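Long-range contact in xylose isomerase domain protein (Alicyclobacillus acidocaldarius subsp. acidocaldarius, PDB 3U0H), which is a putative isomerase of the xylose isomerase-like TIM-barrel family, its substrate not established: residues A[216-221]-A[250-255]. Numbering follows the deposited sequence.
Sequences AHDGKR and EVLHET. With EDO (1,2-ethanediol), chain D.
The backbones of R221 and L252 are joined by one hydrogen bond, R221 N to L252 O at 2.9 Å, the N-H meeting the carbonyl nearly head-on just after a type I turn running from H217 to K220. From there the R221 side chain, extended from CG to NE, runs beside that of L252, both pointing the same way, and L252 CD1 lies over one face of the guanidinium, offset toward its rim. The planar group grips D218 side-on: NE donates to D218 O, and NH2 forms a salt bridge with D218 OD1 at 2.7 Å, reaching the oxygen from above the carboxylate plane. NH1 turns to E250, with a weak bond to its backbone O (3.4 Å) and a salt bridge to E250 OE1 (3.5 Å) that rests on charge alone, the oxygen lying well out of the guanidinium plane; guanidinium and carboxylate planes are 76° apart. The two segments lie in the loops that follow strands 201-206 and 246-249, the last two of the eight-stranded parallel barrel, at the C-terminal rim where TIM barrels carry their active sites. D179, at the end of strand 174-179, forms a salt bridge with NH1, and Y181 of helix 180-185 makes a cation-pi contact with R221. An ethanediol, probably from the crystallisation liquor, donates through O2 to D218 OD1 and is also hydrogen-bonded to H182. An alanine in place of R221 would probably leave the D218, D179 and E250 carboxylates without their shared counter-charge and the D218 side chain freer to turn. Farther out, K220 CE lies over the centre of the H217 ring and packs against E254 OE2 at 3.5 Å, while H217 ND1 accepts the G219 N-H in its ring plane.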
ATOM      1  N   ALA A 216      34.983  -0.124  23.505  1.00 26.29           N
ATOM      2  CA  ALA A 216      33.911   0.379  24.320  1.00 25.74           C
ATOM      3  C   ALA A 216      32.840  -0.714  24.508  1.00 26.92           C
ATOM      4  O   ALA A 216      32.519  -1.466  23.561  1.00 26.82           O
ATOM      5  CB  ALA A 216      33.353   1.672  23.728  1.00 22.60           C
ATOM      6  N   HIS A 217      32.388  -0.876  25.759  1.00 26.16           N
ATOM      7  CA  HIS A 217      31.344  -1.856  26.099  1.00 26.87           C
ATOM      8  C   HIS A 217      29.993  -1.217  26.270  1.00 25.02           C
ATOM      9  O   HIS A 217      29.843  -0.235  26.977  1.00 26.20           O
ATOM     10  CB  HIS A 217      31.707  -2.624  27.344  1.00 25.96           C
ATOM     11  CG  HIS A 217      30.912  -3.896  27.531  1.00 27.63           C
ATOM     12  ND1 HIS A 217      29.597  -3.891  27.885  1.00 28.50           N
ATOM     13  CD2 HIS A 217      31.305  -5.246  27.489  1.00 27.03           C
ATOM     14  CE1 HIS A 217      29.160  -5.181  28.029  1.00 27.01           C
ATOM     15  NE2 HIS A 217      30.207  -6.004  27.780  1.00 27.32           N
ATOM     16  N   ASP A 218      29.009  -1.814  25.622  1.00 23.09           N
ATOM     17  CA  ASP A 218      27.650  -1.319  25.551  1.00 22.09           C
ATOM     18  C   ASP A 218      27.010  -1.061  26.871  1.00 20.72           C
ATOM     19  O   ASP A 218      26.131  -0.183  26.970  1.00 20.78           O
ATOM     20  CB  ASP A 218      26.796  -2.325  24.799  1.00 22.22           C
ATOM     21  CG  ASP A 218      25.443  -1.830  24.531  1.00 22.90           C
ATOM     22  OD1 ASP A 218      25.284  -0.777  23.876  1.00 23.97           O
ATOM     23  OD2 ASP A 218      24.514  -2.493  24.990  1.00 26.50           O
ATOM     24  N   GLY A 219      27.465  -1.827  27.857  1.00 20.18           N
ATOM     25  CA  GLY A 219      26.845  -1.959  29.171  1.00 19.96           C
ATOM     26  C   GLY A 219      27.602  -1.171  30.220  1.00 21.50           C
ATOM     27  O   GLY A 219      27.174  -1.121  31.353  1.00 21.62           O
ATOM     28  N   LYS A 220      28.718  -0.558  29.826  1.00 21.32           N
ATOM     29  CA  LYS A 220      29.652   0.145  30.734  1.00 22.80           C
ATOM     30  C   LYS A 220      29.998   1.576  30.234  1.00 21.46           C
ATOM     31  O   LYS A 220      31.106   1.842  29.811  1.00 22.33           O
ATOM     32  CB  LYS A 220      30.951  -0.675  30.888  1.00 23.17           C
ATOM     33  CG  LYS A 220      30.677  -2.115  31.236  1.00 24.29           C
ATOM     34  CD  LYS A 220      31.924  -2.962  31.465  1.00 23.63           C
ATOM     35  CE  LYS A 220      31.616  -4.440  31.244  1.00 24.07           C
ATOM     36  NZ  LYS A 220      32.836  -5.269  31.064  1.00 24.80           N
ATOM     37  N   ARG A 221      28.995   2.453  30.256  1.00 21.33           N
ATOM     38  CA  ARG A 221      29.062   3.794  29.711  1.00 21.27           C
ATOM     39  C   ARG A 221      29.291   4.886  30.781  1.00 22.05           C
ATOM     40  O   ARG A 221      29.185   4.678  31.982  1.00 20.59           O
ATOM     41  CB  ARG A 221      27.752   4.121  28.942  1.00 22.79           C
ATOM     42  CG  ARG A 221      27.227   3.046  27.957  1.00 22.00           C
ATOM     43  CD  ARG A 221      26.103   3.584  27.071  1.00 21.55           C
ATOM     44  NE  ARG A 221      25.640   2.553  26.174  1.00 23.04           N
ATOM     45  CZ  ARG A 221      24.654   2.709  25.297  1.00 22.58           C
ATOM     46  NH1 ARG A 221      23.999   3.875  25.229  1.00 21.32           N
ATOM     47  NH2 ARG A 221      24.335   1.705  24.486  1.00 20.33           N
ATOM     48  N   GLU A 250      21.211   8.206  28.032  1.00 28.10           N
ATOM     49  CA  GLU A 250      21.185   6.740  28.325  1.00 27.84           C
ATOM     50  C   GLU A 250      22.609   6.293  28.685  1.00 26.78           C
ATOM     51  O   GLU A 250      23.456   6.117  27.794  1.00 26.16           O
ATOM     52  CB  GLU A 250      20.630   5.884  27.161  1.00 29.90           C
ATOM     53  CG  GLU A 250      20.474   4.373  27.540  1.00 36.05           C
ATOM     54  CD  GLU A 250      19.893   3.452  26.457  1.00 38.29           C
ATOM     55  OE1 GLU A 250      20.524   3.220  25.394  1.00 42.64           O
ATOM     56  OE2 GLU A 250      18.797   2.895  26.693  1.00 43.48           O
ATOM     57  N   VAL A 251      22.868   6.146  29.989  1.00 25.17           N
ATOM     58  CA  VAL A 251      24.195   5.777  30.483  1.00 25.44           C
ATOM     59  C   VAL A 251      24.111   4.394  31.109  1.00 26.19           C
ATOM     60  O   VAL A 251      24.041   4.280  32.324  1.00 26.40           O
ATOM     61  CB  VAL A 251      24.762   6.840  31.436  1.00 24.79           C
ATOM     62  CG1 VAL A 251      26.118   6.415  31.963  1.00 23.38           C
ATOM     63  CG2 VAL A 251      24.885   8.174  30.694  1.00 23.89           C
ATOM     64  N   LEU A 252      24.034   3.356  30.267  1.00 25.37           N
ATOM     65  CA  LEU A 252      23.908   2.006  30.776  1.00 27.64           C
ATOM     66  C   LEU A 252      25.180   1.729  31.591  1.00 26.26           C
ATOM     67  O   LEU A 252      26.246   2.165  31.216  1.00 24.61           O
ATOM     68  CB  LEU A 252      23.722   0.967  29.657  1.00 28.18           C
ATOM     69  CG  LEU A 252      22.516   1.158  28.722  1.00 29.98           C
ATOM     70  CD1 LEU A 252      22.447   0.021  27.707  1.00 31.55           C
ATOM     71  CD2 LEU A 252      21.187   1.207  29.451  1.00 29.90           C
ATOM     72  N   HIS A 253      25.055   1.050  32.720  1.00 27.11           N
ATOM     73  CA  HIS A 253      26.205   0.803  33.593  1.00 29.58           C
ATOM     74  C   HIS A 253      25.989  -0.467  34.402  1.00 31.47           C
ATOM     75  O   HIS A 253      24.837  -0.836  34.691  1.00 30.07           O
ATOM     76  CB  HIS A 253      26.389   2.004  34.504  1.00 31.34           C
ATOM     77  CG  HIS A 253      25.174   2.311  35.334  1.00 34.02           C
ATOM     78  ND1 HIS A 253      24.119   2.995  34.842  1.00 29.87           N
ATOM     79  CD2 HIS A 253      24.836   1.941  36.659  1.00 36.21           C
ATOM     80  CE1 HIS A 253      23.168   3.098  35.801  1.00 32.81           C
ATOM     81  NE2 HIS A 253      23.607   2.447  36.917  1.00 36.06           N
ATOM     82  N   GLU A 254      27.064  -1.173  34.769  1.00 35.02           N
ATOM     83  CA  GLU A 254      26.913  -2.446  35.552  1.00 36.54           C
ATOM     84  C   GLU A 254      27.020  -2.236  37.064  1.00 35.71           C
ATOM     85  O   GLU A 254      26.543  -3.061  37.869  1.00 34.12           O
ATOM     86  CB  GLU A 254      27.954  -3.486  35.112  1.00 39.35           C
ATOM     87  CG  GLU A 254      27.753  -3.976  33.689  1.00 40.67           C
ATOM     88  CD  GLU A 254      28.647  -5.161  33.311  1.00 43.95           C
ATOM     89  OE1 GLU A 254      29.507  -5.631  34.125  1.00 41.81           O
ATOM     90  OE2 GLU A 254      28.454  -5.625  32.161  1.00 45.15           O
ATOM     91  N   THR A 255      27.624  -1.103  37.406  1.00 34.70           N
ATOM     92  CA  THR A 255      27.953  -0.758  38.762  0.50 34.68           C
ATOM     93  C   THR A 255      27.498   0.673  39.082  1.00 34.63           C
ATOM     94  O   THR A 255      27.416   1.484  38.216  1.00 33.81           O
ATOM     95  CB  THR A 255      29.483  -0.856  38.934  0.50 34.75           C
ATOM     96  OG1 THR A 255      30.129  -0.179  37.845  0.50 31.46           O
ATOM     97  CG2 THR A 255      29.931  -2.342  38.952  0.50 35.23           C
TER
HETATM   98  C1  EDO D 280      20.616  -1.080  23.946  1.00 64.57           C
HETATM   99  O1  EDO D 280      20.983  -1.583  25.234  1.00 64.70           O
HETATM  100  C2  EDO D 280      21.679  -1.600  22.992  1.00 58.32           C
HETATM  101  O2  EDO D 280      22.735  -0.638  22.921  1.00 57.14           O